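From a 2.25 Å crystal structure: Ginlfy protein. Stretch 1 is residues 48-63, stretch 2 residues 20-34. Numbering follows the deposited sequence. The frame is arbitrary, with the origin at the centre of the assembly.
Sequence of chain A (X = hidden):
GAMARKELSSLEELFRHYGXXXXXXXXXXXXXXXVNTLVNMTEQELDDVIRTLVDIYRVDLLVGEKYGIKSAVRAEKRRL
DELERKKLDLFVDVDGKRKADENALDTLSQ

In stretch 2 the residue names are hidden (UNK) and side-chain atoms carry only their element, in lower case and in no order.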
# COMPACT_ATOMS: atom_id res chain seq x y z
N ASP A 48 11.11 -1.14 3.73
CA ASP A 48 11.76 -2.19 2.95
C ASP A 48 11.00 -2.48 1.64
O ASP A 48 11.63 -2.66 0.59
CB ASP A 48 11.89 -3.48 3.79
CG ASP A 48 12.76 -3.40 5.05
OD1 ASP A 48 13.59 -2.46 5.16
OD2 ASP A 48 12.59 -4.26 5.93
N VAL A 49 9.66 -2.55 1.70
CA VAL A 49 8.84 -2.79 0.51
C VAL A 49 8.92 -1.58 -0.44
O VAL A 49 8.98 -1.75 -1.64
CB VAL A 49 7.39 -3.18 0.91
CG1 VAL A 49 6.45 -3.18 -0.29
CG2 VAL A 49 7.39 -4.55 1.57
N ILE A 50 8.94 -0.37 0.11
CA ILE A 50 9.05 0.85 -0.70
C ILE A 50 10.39 0.84 -1.48
O ILE A 50 10.39 1.07 -2.70
CB ILE A 50 8.79 2.12 0.16
CG1 ILE A 50 7.27 2.23 0.45
CG2 ILE A 50 9.30 3.38 -0.55
CD1 ILE A 50 6.89 3.09 1.69
N ARG A 51 11.48 0.45 -0.80
CA ARG A 51 12.81 0.31 -1.38
C ARG A 51 12.81 -0.81 -2.47
O ARG A 51 13.41 -0.64 -3.53
CB ARG A 51 13.81 -0.02 -0.26
CG ARG A 51 15.23 0.43 -0.53
CD ARG A 51 16.17 0.10 0.64
NE ARG A 51 15.74 0.69 1.92
CZ ARG A 51 15.28 0.00 2.96
NH1 ARG A 51 15.18 -1.32 2.89
NH2 ARG A 51 14.91 0.63 4.07
N THR A 52 12.14 -1.94 -2.19
CA THR A 52 11.97 -3.10 -3.08
C THR A 52 11.24 -2.67 -4.39
O THR A 52 11.65 -3.05 -5.47
CB THR A 52 11.23 -4.21 -2.28
OG1 THR A 52 12.12 -4.66 -1.26
CG2 THR A 52 10.78 -5.40 -3.11
N LEU A 53 10.16 -1.88 -4.26
CA LEU A 53 9.41 -1.37 -5.42
C LEU A 53 10.34 -0.63 -6.42
O LEU A 53 10.28 -0.89 -7.62
CB LEU A 53 8.28 -0.45 -4.95
CG LEU A 53 7.00 -1.11 -4.48
CD1 LEU A 53 6.14 -0.14 -3.65
CD2 LEU A 53 6.19 -1.58 -5.65
N VAL A 54 11.20 0.26 -5.90
CA VAL A 54 12.14 1.08 -6.69
C VAL A 54 13.32 0.24 -7.19
O VAL A 54 13.59 0.24 -8.38
CB VAL A 54 12.65 2.32 -5.88
CG1 VAL A 54 13.71 3.10 -6.65
CG2 VAL A 54 11.51 3.24 -5.45
N ASP A 55 14.06 -0.42 -6.28
CA ASP A 55 15.28 -1.18 -6.59
C ASP A 55 15.08 -2.45 -7.42
O ASP A 55 15.86 -2.69 -8.33
CB ASP A 55 16.09 -1.49 -5.32
CG ASP A 55 16.63 -0.28 -4.55
OD1 ASP A 55 16.53 0.86 -5.08
OD2 ASP A 55 17.20 -0.48 -3.46
N ILE A 56 14.10 -3.28 -7.08
CA ILE A 56 13.90 -4.56 -7.75
C ILE A 56 12.84 -4.50 -8.84
O ILE A 56 13.05 -5.03 -9.94
CB ILE A 56 13.61 -5.67 -6.69
CG1 ILE A 56 14.77 -5.75 -5.65
CG2 ILE A 56 13.34 -7.04 -7.33
CD1 ILE A 56 14.35 -6.28 -4.33
N TYR A 57 11.70 -3.89 -8.51
CA TYR A 57 10.52 -3.84 -9.37
C TYR A 57 10.50 -2.66 -10.33
O TYR A 57 9.70 -2.61 -11.26
CB TYR A 57 9.25 -4.05 -8.53
CG TYR A 57 9.22 -5.44 -7.94
CD1 TYR A 57 8.77 -6.53 -8.69
CD2 TYR A 57 9.77 -5.70 -6.69
CE1 TYR A 57 8.79 -7.83 -8.18
CE2 TYR A 57 9.82 -7.01 -6.17
CZ TYR A 57 9.33 -8.06 -6.92
OH TYR A 57 9.35 -9.36 -6.44
N ARG A 58 11.47 -1.75 -10.13
CA ARG A 58 11.71 -0.57 -10.96
C ARG A 58 10.48 0.31 -11.14
O ARG A 58 10.30 0.92 -12.20
CB ARG A 58 12.40 -0.94 -12.31
CG ARG A 58 13.59 -1.90 -12.15
CD ARG A 58 14.64 -1.71 -13.22
NE ARG A 58 15.81 -1.08 -12.63
CZ ARG A 58 16.49 -0.07 -13.15
NH1 ARG A 58 16.16 0.42 -14.34
NH2 ARG A 58 17.53 0.44 -12.51
N VAL A 59 9.66 0.42 -10.08
CA VAL A 59 8.50 1.30 -10.14
C VAL A 59 8.96 2.74 -9.91
O VAL A 59 9.85 3.00 -9.11
CB VAL A 59 7.24 0.86 -9.31
CG1 VAL A 59 7.18 -0.65 -9.12
CG2 VAL A 59 7.15 1.55 -7.97
N ASP A 60 8.41 3.67 -10.69
CA ASP A 60 8.76 5.07 -10.49
C ASP A 60 7.84 5.64 -9.40
O ASP A 60 6.61 5.68 -9.57
CB ASP A 60 8.60 5.86 -11.80
CG ASP A 60 8.97 7.33 -11.67
OD1 ASP A 60 10.05 7.64 -11.09
OD2 ASP A 60 8.19 8.18 -12.17
N LEU A 61 8.43 5.98 -8.25
CA LEU A 61 7.67 6.55 -7.13
C LEU A 61 8.00 8.02 -6.95
O LEU A 61 9.17 8.36 -6.79
CB LEU A 61 7.96 5.83 -5.81
CG LEU A 61 7.54 4.37 -5.69
CD1 LEU A 61 8.03 3.79 -4.38
CD2 LEU A 61 6.06 4.22 -5.80
N LEU A 62 6.97 8.89 -6.93
CA LEU A 62 7.13 10.31 -6.61
C LEU A 62 7.45 10.37 -5.12
O LEU A 62 7.22 9.37 -4.42
CB LEU A 62 5.84 11.10 -6.92
CG LEU A 62 5.29 11.01 -8.36
CD1 LEU A 62 3.94 11.69 -8.47
CD2 LEU A 62 6.25 11.60 -9.38
N VAL A 63 8.02 11.48 -4.64
CA VAL A 63 8.38 11.65 -3.22
C VAL A 63 7.14 11.53 -2.31
O VAL A 63 7.19 10.79 -1.33
CB VAL A 63 9.19 12.96 -2.98
CG1 VAL A 63 9.61 13.12 -1.51
CG2 VAL A 63 10.43 13.00 -3.87
N UNK A 20 -1.14 7.57 -4.26
CA UNK A 20 -0.50 6.37 -4.83
C UNK A 20 -1.04 6.18 -6.25
O UNK A 20 -2.25 6.12 -6.45
c UNK A 20 -0.66 5.14 -3.91
c UNK A 20 -0.17 5.46 -2.50
c UNK A 20 0.09 3.94 -4.47
N UNK A 21 -0.14 6.20 -7.23
CA UNK A 21 -0.53 6.10 -8.64
C UNK A 21 -0.91 4.69 -9.07
O UNK A 21 -0.52 3.71 -8.43
c UNK A 21 4.13 8.48 -10.71
n UNK A 21 3.13 8.33 -9.85
n UNK A 21 5.31 7.94 -10.47
c UNK A 21 1.80 8.93 -10.02
c UNK A 21 0.52 6.76 -9.56
n UNK A 21 3.96 9.21 -11.81
c UNK A 21 0.73 8.24 -9.19
N UNK A 22 -1.72 4.61 -10.14
CA UNK A 22 -2.28 3.40 -10.71
C UNK A 22 -1.27 2.27 -10.93
O UNK A 22 -1.54 1.14 -10.52
c UNK A 22 -4.88 1.97 -11.89
c UNK A 22 -3.35 1.87 -13.72
c UNK A 22 -3.79 2.51 -12.56
c UNK A 22 -3.05 3.71 -12.01
c UNK A 22 -5.54 0.84 -12.37
o UNK A 22 -5.78 -0.87 -14.01
c UNK A 22 -4.02 0.75 -14.22
c UNK A 22 -5.11 0.24 -13.54
N UNK A 23 -0.13 2.58 -11.56
CA UNK A 23 0.94 1.64 -11.84
C UNK A 23 1.68 1.15 -10.58
O UNK A 23 2.26 0.07 -10.60
c UNK A 23 1.47 2.09 -14.27
c UNK A 23 3.52 0.92 -15.77
s UNK A 23 2.80 2.58 -15.40
c UNK A 23 1.93 2.23 -12.84
N UNK A 24 1.68 1.96 -9.49
CA UNK A 24 2.26 1.54 -8.21
C UNK A 24 1.29 0.49 -7.62
O UNK A 24 1.74 -0.58 -7.23
o UNK A 24 3.34 3.69 -7.92
c UNK A 24 2.48 2.73 -7.28
c UNK A 24 3.03 2.32 -5.93
N UNK A 25 -0.03 0.76 -7.66
CA UNK A 25 -1.08 -0.15 -7.16
C UNK A 25 -1.05 -1.48 -7.90
O UNK A 25 -1.10 -2.54 -7.26
c UNK A 25 -2.70 1.74 -6.40
c UNK A 25 -2.49 0.48 -7.25
c UNK A 25 -4.03 2.41 -6.69
c UNK A 25 -2.56 1.42 -4.92
N UNK A 26 -0.96 -1.40 -9.24
CA UNK A 26 -0.87 -2.53 -10.16
C UNK A 26 0.32 -3.42 -9.78
O UNK A 26 0.17 -4.63 -9.71
c UNK A 26 -0.82 -1.99 -11.61
c UNK A 26 -0.18 -2.93 -12.58
o UNK A 26 -2.16 -1.73 -12.04
N UNK A 27 1.49 -2.81 -9.54
CA UNK A 27 2.66 -3.58 -9.16
C UNK A 27 2.50 -4.25 -7.79
O UNK A 27 2.87 -5.41 -7.65
n UNK A 27 5.76 -5.43 -12.42
c UNK A 27 5.23 -3.54 -9.10
c UNK A 27 5.66 -4.27 -11.50
c UNK A 27 3.94 -2.73 -9.25
c UNK A 27 5.40 -4.71 -10.08
N UNK A 28 1.92 -3.55 -6.81
CA UNK A 28 1.67 -4.11 -5.46
C UNK A 28 0.73 -5.33 -5.50
O UNK A 28 1.01 -6.32 -4.84
c UNK A 28 1.50 -1.54 -1.58
s UNK A 28 1.56 -0.65 -3.14
c UNK A 28 1.16 -3.02 -4.51
c UNK A 28 2.19 -1.95 -4.21
N UNK A 29 -0.32 -5.30 -6.34
CA UNK A 29 -1.26 -6.42 -6.54
C UNK A 29 -0.49 -7.63 -7.12
O UNK A 29 -0.63 -8.74 -6.62
c UNK A 29 -2.44 -6.02 -7.47
c UNK A 29 -3.29 -7.23 -7.87
c UNK A 29 -3.30 -4.95 -6.81
N UNK A 30 0.34 -7.37 -8.14
CA UNK A 30 1.16 -8.36 -8.84
C UNK A 30 2.16 -9.01 -7.86
O UNK A 30 2.43 -10.22 -7.96
c UNK A 30 1.84 -7.66 -10.01
o UNK A 30 4.65 -8.01 -12.20
c UNK A 30 3.47 -7.68 -11.93
o UNK A 30 2.89 -6.69 -12.45
c UNK A 30 2.72 -8.51 -10.90
N UNK A 31 2.65 -8.22 -6.88
CA UNK A 31 3.56 -8.70 -5.84
C UNK A 31 2.84 -9.50 -4.76
O UNK A 31 3.49 -10.11 -3.92
c UNK A 31 5.40 -4.48 -5.74
s UNK A 31 6.33 -5.69 -5.28
c UNK A 31 4.34 -7.54 -5.22
c UNK A 31 5.45 -7.04 -6.09
N UNK A 32 1.51 -9.46 -4.76
CA UNK A 32 0.68 -10.21 -3.83
C UNK A 32 0.27 -9.52 -2.55
O UNK A 32 -0.17 -10.20 -1.61
N UNK A 33 0.37 -8.18 -2.48
CA UNK A 33 -0.04 -7.43 -1.28
C UNK A 33 -1.53 -7.26 -1.17
O UNK A 33 -2.23 -7.05 -2.17
c UNK A 33 4.45 -6.36 -1.33
c UNK A 33 2.44 -6.36 0.58
c UNK A 33 3.12 -6.21 -1.72
c UNK A 33 0.66 -6.06 -1.19
c UNK A 33 3.77 -6.50 0.96
c UNK A 33 4.77 -6.49 0.01
c UNK A 33 2.10 -6.18 -0.77
N UNK A 34 -2.01 -7.38 0.07
CA UNK A 34 -3.39 -7.19 0.49
C UNK A 34 -3.36 -6.16 1.61
O UNK A 34 -2.32 -5.95 2.24
c UNK A 34 -4.07 -8.52 0.96
o UNK A 34 -3.56 -8.91 2.23
c UNK A 34 -4.01 -9.65 -0.08
O HOH W 1 6.55 9.94 -13.16
O HOH W 2 4.31 4.33 -10.41

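Position 20 carries three carbons, one bearing two others, with nothing of stretch 1 in contact: Val20. Position 21 has three carbons, a nitrogen, then a carbon bearing two more nitrogens. This is Arg21, at the N-cap, and its long arm suits the reach to the loop: NH2 gives weak hydrogen bonds to Asp60 O (2.8 Å) and to Asp60 OD2 (3.4 Å), the latter also a salt bridge. Leu62 CG lies over one face of the guanidinium, 3.6 Å from Arg21 CZ, leaving the edge free for polar partners. Water 1 links Arg21 NH1 to Asp60 OD2.

Position 22, a six-carbon ring bearing oxygen beyond one carbon, is Tyr22, out of reach and exposed. Position 23, an unbranched chain of two carbons, sulfur and carbon, is Met23, which makes no contact.

At position 24 one carbon carries an oxygen and a carbon, giving Thr24. The small side chain fits where the backbones come close, its CA 6.5 Å from Val59 CA. Its OG1 lies 3.5 Å from Leu61 CD2 and accepts a hydrogen bond from water 2, which also donates to Asp60 O.

Position 25, four carbons forked at the second, is Leu25, buried but out of reach. Position 26 again shows one carbon carrying oxygen and carbon: Thr26, whose OG1 bonds weakly to Tyr22 O.

Position 27, four carbons ending in nitrogen, is Lys27. Its aliphatic part packs on stretch 1, with CG 3.5 Å from Val59 CG1, while NZ forms a salt bridge with position 30. Position 28, two carbons, sulfur and carbon, is the buried Met28; CG lies 4.3 Å from Leu53 CD2. Position 29, one carbon carrying two, is Val29, out of reach. Position 30, three carbons with two oxygens on the third, is Glu30, the acid partner of Lys27.

Position 31, two carbons, a sulfur and a last carbon, unbranched, is Met31. The long chain lets CE meet Leu53 CD2 at a tight 3.0 Å while SD sits over one face of the Tyr57 ring, 3.7 Å from Tyr57 CD2. Position 32 has no side chain: Gly32, whose positive phi in a Schellman motif would jam a CB against the preceding carbonyl. Position 33, one carbon then a six-carbon ring without oxygen, is Phe33, long enough to bring CZ 3.6 Å from Val49 CG2, apolar against apolar. Position 34, one carbon with oxygen and carbon, is Thr34, an N-cap out of reach.

The contact combines apolar packing by Lys27, Met28, Met31 and Phe33 with a polar end, where Arg21 and two waters engage Asp60.

Stretch 2 (20-34) VRYMTLTKMVEMGFT
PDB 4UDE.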